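Local coordinates for protein 5-formyl-3-hydroxy-2-methylpyridine 4-carboxylate 5-dehydrogenase (Mesorhizobium japonicum MAFF 303099, PDB 4OM8) that oxidises 5-formyl-3-hydroxy-2-methylpyridine-4-carboxylate with NAD(+) in the breakdown of vitamin B6, and can also reduce it with NADH to 4-pyridoxate, at residues D53-A58 and V301-E306; A112-G117 and M136-P141. All blocks are in the same frame, centred on the assembly; numbering follows the deposited sequence. Where two conformers were deposited one is given.

Contact 1: residues D53-A58 and V301-E306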
# COMPACT_ATOMS: atom_id res chain seq x y z
N ASP A 53 20.02 -6.96 13.83
CA ASP A 53 21.03 -7.84 13.24
C ASP A 53 20.52 -8.46 11.94
O ASP A 53 21.22 -8.49 10.93
CB ASP A 53 21.42 -8.96 14.21
CG ASP A 53 22.15 -8.46 15.44
OD1 ASP A 53 22.67 -7.33 15.43
OD2 ASP A 53 22.21 -9.24 16.43
N ALA A 54 19.29 -8.95 11.99
CA ALA A 54 18.67 -9.60 10.84
C ALA A 54 18.48 -8.62 9.69
O ALA A 54 18.45 -9.02 8.53
CB ALA A 54 17.34 -10.22 11.25
N LEU A 55 18.33 -7.34 10.01
CA LEU A 55 18.23 -6.31 8.98
C LEU A 55 19.59 -5.90 8.43
O LEU A 55 19.67 -5.12 7.48
CB LEU A 55 17.51 -5.08 9.54
CG LEU A 55 16.00 -5.22 9.68
CD1 LEU A 55 15.44 -4.10 10.52
CD2 LEU A 55 15.33 -5.25 8.28
N GLY A 56 20.66 -6.41 9.04
CA GLY A 56 22.00 -6.11 8.59
C GLY A 56 22.43 -4.70 8.91
O GLY A 56 23.24 -4.11 8.19
N ILE A 57 21.89 -4.15 9.99
CA ILE A 57 22.19 -2.77 10.40
C ILE A 57 23.37 -2.72 11.37
O ILE A 57 23.30 -3.26 12.47
CB ILE A 57 20.97 -2.12 11.05
CG1 ILE A 57 19.80 -2.11 10.06
CG2 ILE A 57 21.30 -0.70 11.50
CD1 ILE A 57 18.52 -1.65 10.68
N ALA A 58 24.43 -2.04 10.97
CA ALA A 58 25.66 -2.03 11.77
C ALA A 58 25.81 -0.80 12.66
O ALA A 58 25.28 0.27 12.35
CB ALA A 58 26.86 -2.16 10.86
N VAL A 301 11.04 -8.67 3.49
CA VAL A 301 10.59 -7.79 2.42
C VAL A 301 11.42 -6.51 2.39
O VAL A 301 11.83 -6.04 1.33
CB VAL A 301 9.10 -7.45 2.58
CG1 VAL A 301 8.70 -6.27 1.69
CG2 VAL A 301 8.24 -8.69 2.28
N ARG A 302 11.71 -5.95 3.56
CA ARG A 302 12.47 -4.71 3.59
C ARG A 302 13.84 -4.87 2.93
O ARG A 302 14.27 -4.00 2.17
CB ARG A 302 12.65 -4.22 5.03
CG ARG A 302 13.73 -3.17 5.14
CD ARG A 302 13.74 -2.41 6.45
NE ARG A 302 14.95 -1.60 6.51
CZ ARG A 302 15.35 -0.90 7.57
NH1 ARG A 302 14.63 -0.88 8.68
NH2 ARG A 302 16.49 -0.22 7.49
N ARG A 303 14.51 -5.99 3.18
CA ARG A 303 15.82 -6.20 2.60
C ARG A 303 15.74 -6.22 1.07
O ARG A 303 16.59 -5.67 0.39
CB ARG A 303 16.46 -7.47 3.14
CG ARG A 303 16.69 -7.37 4.64
CD ARG A 303 17.76 -8.31 5.10
NE ARG A 303 17.49 -9.68 4.69
CZ ARG A 303 18.34 -10.68 4.87
NH1 ARG A 303 19.51 -10.46 5.46
NH2 ARG A 303 18.03 -11.91 4.47
N ILE A 304 14.69 -6.84 0.54
CA ILE A 304 14.50 -6.82 -0.91
C ILE A 304 14.25 -5.40 -1.44
O ILE A 304 14.81 -5.00 -2.46
CB ILE A 304 13.32 -7.71 -1.34
CG1 ILE A 304 13.56 -9.16 -0.90
CG2 ILE A 304 13.09 -7.58 -2.85
CD1 ILE A 304 14.85 -9.70 -1.38
N LEU A 305 13.42 -4.64 -0.74
CA LEU A 305 13.06 -3.30 -1.19
C LEU A 305 14.26 -2.37 -1.18
O LEU A 305 14.32 -1.41 -1.96
CB LEU A 305 11.94 -2.73 -0.31
CG LEU A 305 10.57 -3.39 -0.42
CD1 LEU A 305 9.60 -2.75 0.52
CD2 LEU A 305 10.05 -3.33 -1.85
N GLU A 306 15.21 -2.67 -0.30
CA GLU A 306 16.45 -1.91 -0.19
C GLU A 306 17.49 -2.30 -1.22
O GLU A 306 18.57 -1.70 -1.28
CB GLU A 306 17.05 -2.09 1.20
CG GLU A 306 16.24 -1.45 2.27
CD GLU A 306 16.78 -1.74 3.66
OE1 GLU A 306 17.44 -2.79 3.86
OE2 GLU A 306 16.53 -0.91 4.54
O HOH W 1 18.38 -2.78 6.43

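Contact 2: residues A112-G117 and M136-P141. With NAD (nicotinamide-adenine-dinucleotide), chain C.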
# COMPACT_ATOMS: atom_id res chain seq x y z
N ALA A 112 11.43 16.51 20.54
CA ALA A 112 10.60 15.96 19.48
C ALA A 112 9.45 15.18 20.05
O ALA A 112 9.62 14.51 21.06
CB ALA A 112 11.44 15.07 18.58
N SER A 113 8.28 15.27 19.43
CA SER A 113 7.16 14.42 19.80
C SER A 113 6.93 13.34 18.76
O SER A 113 6.98 13.63 17.56
CB SER A 113 5.88 15.23 19.96
OG SER A 113 4.80 14.37 20.31
N ASP A 114 6.63 12.13 19.23
CA ASP A 114 6.24 11.01 18.38
C ASP A 114 4.73 11.03 18.08
O ASP A 114 4.22 10.09 17.47
CB ASP A 114 6.63 9.69 19.05
CG ASP A 114 6.62 8.49 18.11
OD1 ASP A 114 6.83 8.65 16.90
OD2 ASP A 114 6.49 7.36 18.63
N THR A 115 4.03 12.10 18.48
CA THR A 115 2.58 12.16 18.30
C THR A 115 2.14 11.86 16.87
O THR A 115 2.79 12.24 15.90
CB THR A 115 2.01 13.54 18.71
OG1 THR A 115 0.58 13.50 18.63
CG2 THR A 115 2.54 14.64 17.77
N SER A 116 1.01 11.17 16.75
CA SER A 116 0.40 10.96 15.44
C SER A 116 -0.63 12.04 15.10
O SER A 116 -0.76 12.44 13.95
CB SER A 116 -0.25 9.58 15.39
OG SER A 116 0.72 8.55 15.48
N GLY A 117 -1.38 12.50 16.09
CA GLY A 117 -2.55 13.31 15.80
C GLY A 117 -2.71 14.65 16.49
O GLY A 117 -3.69 15.35 16.25
N MET A 136 8.64 14.31 15.33
CA MET A 136 9.48 13.25 14.78
C MET A 136 8.63 11.99 14.87
O MET A 136 8.60 11.32 15.91
CB MET A 136 10.78 13.12 15.56
CG MET A 136 11.77 12.12 14.99
SD MET A 136 13.08 11.82 16.20
CE MET A 136 14.29 10.99 15.16
N HIS A 137 7.92 11.69 13.79
CA HIS A 137 6.86 10.71 13.84
C HIS A 137 7.33 9.39 13.23
O HIS A 137 7.47 9.26 12.02
CB HIS A 137 5.63 11.23 13.12
CG HIS A 137 4.49 10.27 13.09
ND1 HIS A 137 4.02 9.73 11.92
CD2 HIS A 137 3.74 9.74 14.09
CE1 HIS A 137 3.02 8.91 12.19
NE2 HIS A 137 2.83 8.90 13.50
N TRP A 138 7.60 8.43 14.11
CA TRP A 138 8.03 7.10 13.72
C TRP A 138 6.83 6.24 13.36
O TRP A 138 5.68 6.65 13.57
CB TRP A 138 8.80 6.44 14.86
CG TRP A 138 10.07 7.14 15.28
CD1 TRP A 138 10.20 8.40 15.81
CD2 TRP A 138 11.38 6.58 15.23
NE1 TRP A 138 11.52 8.67 16.08
CE2 TRP A 138 12.27 7.57 15.73
CE3 TRP A 138 11.90 5.35 14.81
CZ2 TRP A 138 13.64 7.34 15.83
CZ3 TRP A 138 13.27 5.14 14.90
CH2 TRP A 138 14.12 6.13 15.41
N SER A 139 7.09 5.06 12.82
CA SER A 139 6.03 4.10 12.51
C SER A 139 6.27 2.77 13.20
O SER A 139 7.40 2.41 13.49
CB SER A 139 5.91 3.90 10.99
OG SER A 139 5.44 5.07 10.34
N ASN A 140 5.19 2.03 13.48
CA ASN A 140 5.30 0.76 14.18
C ASN A 140 5.54 -0.39 13.21
O ASN A 140 4.79 -0.53 12.25
CB ASN A 140 4.03 0.51 15.00
CG ASN A 140 4.12 -0.74 15.85
OD1 ASN A 140 5.15 -1.05 16.43
ND2 ASN A 140 3.00 -1.45 15.94
N PRO A 141 6.58 -1.22 13.45
CA PRO A 141 7.57 -1.19 14.53
C PRO A 141 8.71 -0.22 14.22
O PRO A 141 9.22 -0.19 13.11
CB PRO A 141 8.09 -2.65 14.57
CG PRO A 141 7.12 -3.44 13.68
CD PRO A 141 6.70 -2.45 12.65
PA NAD C . 1.74 3.24 24.59
O1A NAD C . 0.41 3.49 25.28
O2A NAD C . 2.09 1.85 24.09
O5B NAD C . 2.90 3.73 25.58
C5B NAD C . 2.82 4.96 26.30
C4B NAD C . 3.82 4.88 27.45
O4B NAD C . 3.94 6.17 28.06
C3B NAD C . 3.36 3.90 28.52
O3B NAD C . 4.37 2.91 28.77
C2B NAD C . 3.12 4.78 29.74
O2B NAD C . 3.39 4.15 31.00
C1B NAD C . 4.07 5.93 29.47
N9A NAD C . 3.78 7.19 30.18
C8A NAD C . 2.58 7.71 30.50
N7A NAD C . 2.73 8.90 31.13
C5A NAD C . 4.04 9.16 31.22
C6A NAD C . 4.89 10.24 31.76
N6A NAD C . 4.35 11.32 32.36
N1A NAD C . 6.23 10.10 31.64
C2A NAD C . 6.79 9.03 31.05
N3A NAD C . 6.08 8.01 30.54
C4A NAD C . 4.73 8.02 30.60
O3 NAD C . 1.85 4.35 23.42
PN NAD C . 2.61 4.19 22.01
O1N NAD C . 1.75 3.36 21.07
O2N NAD C . 4.06 3.80 22.19
O5D NAD C . 2.57 5.70 21.47
C5D NAD C . 3.28 6.75 22.13
C4D NAD C . 3.15 8.00 21.26
O4D NAD C . 3.63 7.67 19.96
C3D NAD C . 1.71 8.45 21.08
O3D NAD C . 1.74 9.87 20.90
C2D NAD C . 1.28 7.81 19.78
O2D NAD C . 0.28 8.57 19.10
C1D NAD C . 2.58 7.82 18.99
N1N NAD C . 2.70 6.77 17.97
C2N NAD C . 2.14 5.56 18.11
C3N NAD C . 2.31 4.59 17.10
C7N NAD C . 1.68 3.23 17.18
O7N NAD C . 1.43 2.69 18.24
N7N NAD C . 1.39 2.64 16.02
C4N NAD C . 3.06 4.90 15.97
C5N NAD C . 3.63 6.16 15.87
C6N NAD C . 3.44 7.08 16.89

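Contact 1: residues D53-A58 and V301-E306
Arg302 crosses the side chains of Leu55 and Ile57 at about a right angle. Its CG is anti to the backbone N (chi1 164°) and the chain runs extended to NE. CD2 of Leu55 packs on CD of Arg302 at 3.7 Å, and CD1 of Leu55 lies 3.8 Å from NH1 of Arg302. CD1 of Ile57 meets NH2 of Arg302 at 4.0 Å. Arg302 NH1 is hydrogen-bonded to the carbonyl of Ile144. The contact joins two helix ends. Helix 35-54 of the Rossmann-type NAD-binding domain finishes in a Schellman motif, with Gly56 at positive phi. It packs against the C-terminal part of helix 284-305. In one of two conformers, CD and NH1 of Arg303 each lie 3.6 Å from the carbonyl O of Ala54, so this approach is doubtful. Ile304 and Leu305 pack on the second subunit. Glu306 grips Arg302 in a salt bridge. Its OE2 accepts from Arg302 NE at 2.6 Å. OE2 lies close to the guanidinium plane, while NE approaches it from above the carboxylate plane. A weak bond from Arg302 NH2 reaches the same oxygen. A water donates to Glu306 OE1 at 2.7 Å and to Leu55 O at 2.9 Å, bridging the two segments.

Contact 2: residues A112-G117 and M136-P141
Ala112 CB packs on Met136 CB at 3.7 Å, where two neighbouring parallel strands end. Ser113 O accepts from Met136 N at 2.9 Å. The CB of Ser113 points away from the other segment. Its OG bonds to Glu85 and accepts from Thr115 N, closing an ST turn. The carboxylate of Asp114 reaches the other segment, CG anti to the backbone N (chi1 -164°). OD1 accepts from Trp138 N at 2.9 Å, the donor lying nearly along the C-O axis. OD1 also sits at the edge of the indole, 3.6 Å from Trp138 CD1. The carbonyl O of Asp114 lies in the plane of the His137 ring, at its edge, 3.4 Å from CD2. Thr115 O comes to 3.2 Å from the same CD2, while Thr115 OG1 is bonded to Glu89. Ser116 OG and His137 NE2 share a hydrogen bond of 2.9 Å. On the far side of the ring ND1 is bonded to Glu149, so both ring nitrogens are held and the ring's rotation is fixed. His137 NE2 lies 3.7 Å from NAD C5N. The strand ends and their loops line part of the nicotinamide end of a Rossmann-fold NAD pocket. Within it, the Ser-His-Glu chain has the His-Glu pair familiar from 3-hydroxyacyl-CoA dehydrogenases, and His137 is inferred to be important for catalysis.

Contact 2 lies near the middle of the chain, and contact 1 lies about 18 Å from its centre. Their centres are 22 Å apart. The nearest atoms of the two contacts are about 7 Å apart, and they do not touch. Along the sequence, contact 2 falls inside the long loop that contact 1 closes. Contact 2 lines the NAD pocket and holds His137. Contact 1 is packing away from the annotated sites, and ties the NAD-binding domain to the C-terminal helix. Both contacts have neighbours on the second subunit: Arg302 packs on its Tyr222, and Asn140 O is hydrogen-bonded to its Lys223. The dimer partner therefore borders both regions.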